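PDB 3H6E: carbohydrate kinase, FGGY from Novosphingobium aromaticivorans, which probably acts as a kinase of the FGGY family, transferring phosphate to a carbohydrate whose identity is not established. Local coordinates for residues L150-A153 / Q154-W158. Residues are numbered along the deposited sequence; the frame is centred on the assembly and turned at random.
Sequences LPWA and QYWAW
Trp156 turns its edge onto one face of Trp152 in an edge-to-face pair: the five-membered ring of Trp156 and the six-membered ring of Trp152 have centroids 4.3 Å apart and planes at 81°. The leading atom is Trp156 NE1, which comes down over the Trp152 benzo ring, nearer its rim than its middle, 3.1 Å from Trp152 CZ2. With CG of Trp152 standing trans to the backbone nitrogen of that residue (chi1 176°), the indole runs beside the first turn of the helix, within range of the side chain four residues on. Tyr155 joins the cluster differently. Its ring lies nearly parallel to Trp152, at 4°, but is slid so far that the two barely overlap, and Trp152 CZ3 meets Tyr155 CD2 at 4.2 Å. That same CD2 sits above the centre of one face of the Trp156 ring, which thus has Tyr155 over a face and Trp152 at an edge. On the strand side, Leu150 packs its CD1 methyl against Trp158 CB (4.2 Å); the placement of its CD2 methyl, near Tyr155, is doubtful. The backbone of the turn is loosely bonded, as in the weak bond from Trp156 N to Ala153 O at 3.3 Å. Farther out, Leu150 pairs through its backbone with Ala82 on strand 81-85. Trp152 NE1 is hydrogen-bonded to the carbonyl oxygen of Leu13, and His77 meets the indole obliquely. With Trp152 cut back to an alanine, the Trp156 edge is likely to lose its aromatic face and the Leu13 carbonyl this donor. The arrangement is an aromatic cluster at a strand-to-helix junction, where edge strand 148-151 of a small antiparallel sheet passes directly into helix 152-159, within the N-terminal domain of an FGGY-type kinase.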
ATOM      1  N   LEU A 150      -8.784  13.661  11.230  1.00 26.39           N
ATOM      2  CA  LEU A 150      -8.093  14.001  10.003  1.00 27.05           C
ATOM      3  C   LEU A 150      -6.961  13.009   9.743  1.00 26.77           C
ATOM      4  O   LEU A 150      -6.066  12.846  10.575  1.00 25.82           O
ATOM      5  CB  LEU A 150      -7.552  15.426  10.144  1.00 27.99           C
ATOM      6  CG  LEU A 150      -6.990  16.179   8.945  1.00 29.91           C
ATOM      7  CD1 LEU A 150      -6.945  17.665   9.229  1.00 30.74           C
ATOM      8  CD2 LEU A 150      -5.621  15.673   8.663  1.00 29.59           C
ATOM      9  N   PRO A 151      -7.000  12.335   8.583  1.00 26.91           N
ATOM     10  CA  PRO A 151      -5.997  11.314   8.262  1.00 25.16           C
ATOM     11  C   PRO A 151      -4.570  11.857   8.314  1.00 25.55           C
ATOM     12  O   PRO A 151      -4.362  13.062   8.201  1.00 25.29           O
ATOM     13  CB  PRO A 151      -6.359  10.909   6.828  1.00 25.16           C
ATOM     14  CG  PRO A 151      -7.803  11.247   6.691  1.00 25.14           C
ATOM     15  CD  PRO A 151      -7.996  12.488   7.508  1.00 26.45           C
ATOM     16  N   TRP A 152      -3.605  10.958   8.478  1.00 25.78           N
ATOM     17  CA  TRP A 152      -2.193  11.308   8.609  1.00 25.35           C
ATOM     18  C   TRP A 152      -1.679  12.150   7.440  1.00 28.34           C
ATOM     19  O   TRP A 152      -1.051  13.189   7.640  1.00 29.05           O
ATOM     20  CB  TRP A 152      -1.381  10.021   8.757  1.00 26.64           C
ATOM     21  CG  TRP A 152       0.114  10.176   8.811  1.00 29.02           C
ATOM     22  CD1 TRP A 152       1.025   9.598   7.974  1.00 29.19           C
ATOM     23  CD2 TRP A 152       0.873  10.927   9.769  1.00 29.66           C
ATOM     24  NE1 TRP A 152       2.298   9.945   8.346  1.00 30.86           N
ATOM     25  CE2 TRP A 152       2.234  10.761   9.444  1.00 31.22           C
ATOM     26  CE3 TRP A 152       0.534  11.724  10.864  1.00 30.69           C
ATOM     27  CZ2 TRP A 152       3.254  11.369  10.172  1.00 33.35           C
ATOM     28  CZ3 TRP A 152       1.548  12.325  11.584  1.00 33.52           C
ATOM     29  CH2 TRP A 152       2.890  12.145  11.236  1.00 32.78           C
ATOM     30  N   ALA A 153      -1.956  11.706   6.219  1.00 27.18           N
ATOM     31  CA  ALA A 153      -1.513  12.423   5.032  1.00 27.12           C
ATOM     32  C   ALA A 153      -2.052  13.855   5.008  1.00 28.91           C
ATOM     33  O   ALA A 153      -1.315  14.805   4.734  1.00 27.03           O
ATOM     34  CB  ALA A 153      -1.936  11.674   3.778  1.00 26.03           C
ATOM     35  N   GLN A 154      -3.344  13.999   5.293  1.00 27.87           N
ATOM     36  CA  GLN A 154      -3.992  15.305   5.273  1.00 28.32           C
ATOM     37  C   GLN A 154      -3.522  16.172   6.426  1.00 29.39           C
ATOM     38  O   GLN A 154      -3.634  17.398   6.376  1.00 29.56           O
ATOM     39  CB  GLN A 154      -5.516  15.162   5.310  1.00 26.47           C
ATOM     40  CG  GLN A 154      -6.120  14.738   3.990  1.00 26.44           C
ATOM     41  CD  GLN A 154      -5.508  13.455   3.468  1.00 26.52           C
ATOM     42  OE1 GLN A 154      -4.855  13.446   2.426  1.00 26.20           O
ATOM     43  NE2 GLN A 154      -5.696  12.365   4.206  1.00 25.38           N
ATOM     44  N   TYR A 155      -2.999  15.539   7.472  1.00 29.13           N
ATOM     45  CA  TYR A 155      -2.548  16.293   8.633  1.00 31.02           C
ATOM     46  C   TYR A 155      -1.461  17.263   8.214  1.00 33.08           C
ATOM     47  O   TYR A 155      -1.382  18.393   8.703  1.00 35.35           O
ATOM     48  CB  TYR A 155      -2.015  15.387   9.744  1.00 28.78           C
ATOM     49  CG  TYR A 155      -1.197  16.177  10.732  1.00 32.04           C
ATOM     50  CD1 TYR A 155      -1.812  16.986  11.675  1.00 34.04           C
ATOM     51  CD2 TYR A 155       0.193  16.160  10.692  1.00 33.88           C
ATOM     52  CE1 TYR A 155      -1.072  17.734  12.569  1.00 35.82           C
ATOM     53  CE2 TYR A 155       0.943  16.904  11.584  1.00 33.39           C
ATOM     54  CZ  TYR A 155       0.304  17.689  12.521  1.00 35.79           C
ATOM     55  OH  TYR A 155       1.034  18.435  13.419  1.00 41.02           O
ATOM     56  N   TRP A 156      -0.622  16.810   7.297  1.00 31.10           N
ATOM     57  CA  TRP A 156       0.509  17.600   6.861  1.00 32.84           C
ATOM     58  C   TRP A 156       0.074  18.723   5.933  1.00 32.75           C
ATOM     59  O   TRP A 156       0.707  19.773   5.882  1.00 35.70           O
ATOM     60  CB  TRP A 156       1.559  16.686   6.231  1.00 33.58           C
ATOM     61  CG  TRP A 156       2.099  15.745   7.248  1.00 34.72           C
ATOM     62  CD1 TRP A 156       1.861  14.404   7.342  1.00 32.30           C
ATOM     63  CD2 TRP A 156       2.924  16.086   8.369  1.00 36.81           C
ATOM     64  NE1 TRP A 156       2.510  13.885   8.436  1.00 33.26           N
ATOM     65  CE2 TRP A 156       3.169  14.898   9.084  1.00 36.02           C
ATOM     66  CE3 TRP A 156       3.489  17.280   8.828  1.00 36.68           C
ATOM     67  CZ2 TRP A 156       3.960  14.868  10.235  1.00 36.80           C
ATOM     68  CZ3 TRP A 156       4.269  17.250   9.969  1.00 38.53           C
ATOM     69  CH2 TRP A 156       4.496  16.052  10.660  1.00 37.85           C
ATOM     70  N   ALA A 157      -1.025  18.502   5.220  1.00 31.62           N
ATOM     71  CA  ALA A 157      -1.589  19.539   4.363  1.00 33.67           C
ATOM     72  C   ALA A 157      -2.280  20.629   5.187  1.00 33.86           C
ATOM     73  O   ALA A 157      -2.580  21.698   4.674  1.00 34.75           O
ATOM     74  CB  ALA A 157      -2.548  18.940   3.339  1.00 28.66           C
ATOM     75  N   TRP A 158      -2.527  20.351   6.464  1.00 34.18           N
ATOM     76  CA  TRP A 158      -3.113  21.334   7.374  1.00 33.20           C
ATOM     77  C   TRP A 158      -1.995  22.027   8.141  1.00 34.76           C
ATOM     78  O   TRP A 158      -2.144  23.156   8.610  1.00 35.17           O
ATOM     79  CB  TRP A 158      -4.083  20.652   8.342  1.00 31.49           C
ATOM     80  CG  TRP A 158      -4.379  21.438   9.589  1.00 33.16           C
ATOM     81  CD1 TRP A 158      -5.469  22.228   9.822  1.00 33.48           C
ATOM     82  CD2 TRP A 158      -3.578  21.498  10.777  1.00 32.70           C
ATOM     83  NE1 TRP A 158      -5.393  22.782  11.078  1.00 32.55           N
ATOM     84  CE2 TRP A 158      -4.244  22.350  11.686  1.00 32.40           C
ATOM     85  CE3 TRP A 158      -2.361  20.922  11.159  1.00 34.38           C
ATOM     86  CZ2 TRP A 158      -3.736  22.635  12.954  1.00 32.05           C
ATOM     87  CZ3 TRP A 158      -1.856  21.209  12.424  1.00 34.76           C
ATOM     88  CH2 TRP A 158      -2.544  22.058  13.303  1.00 31.09           C
TER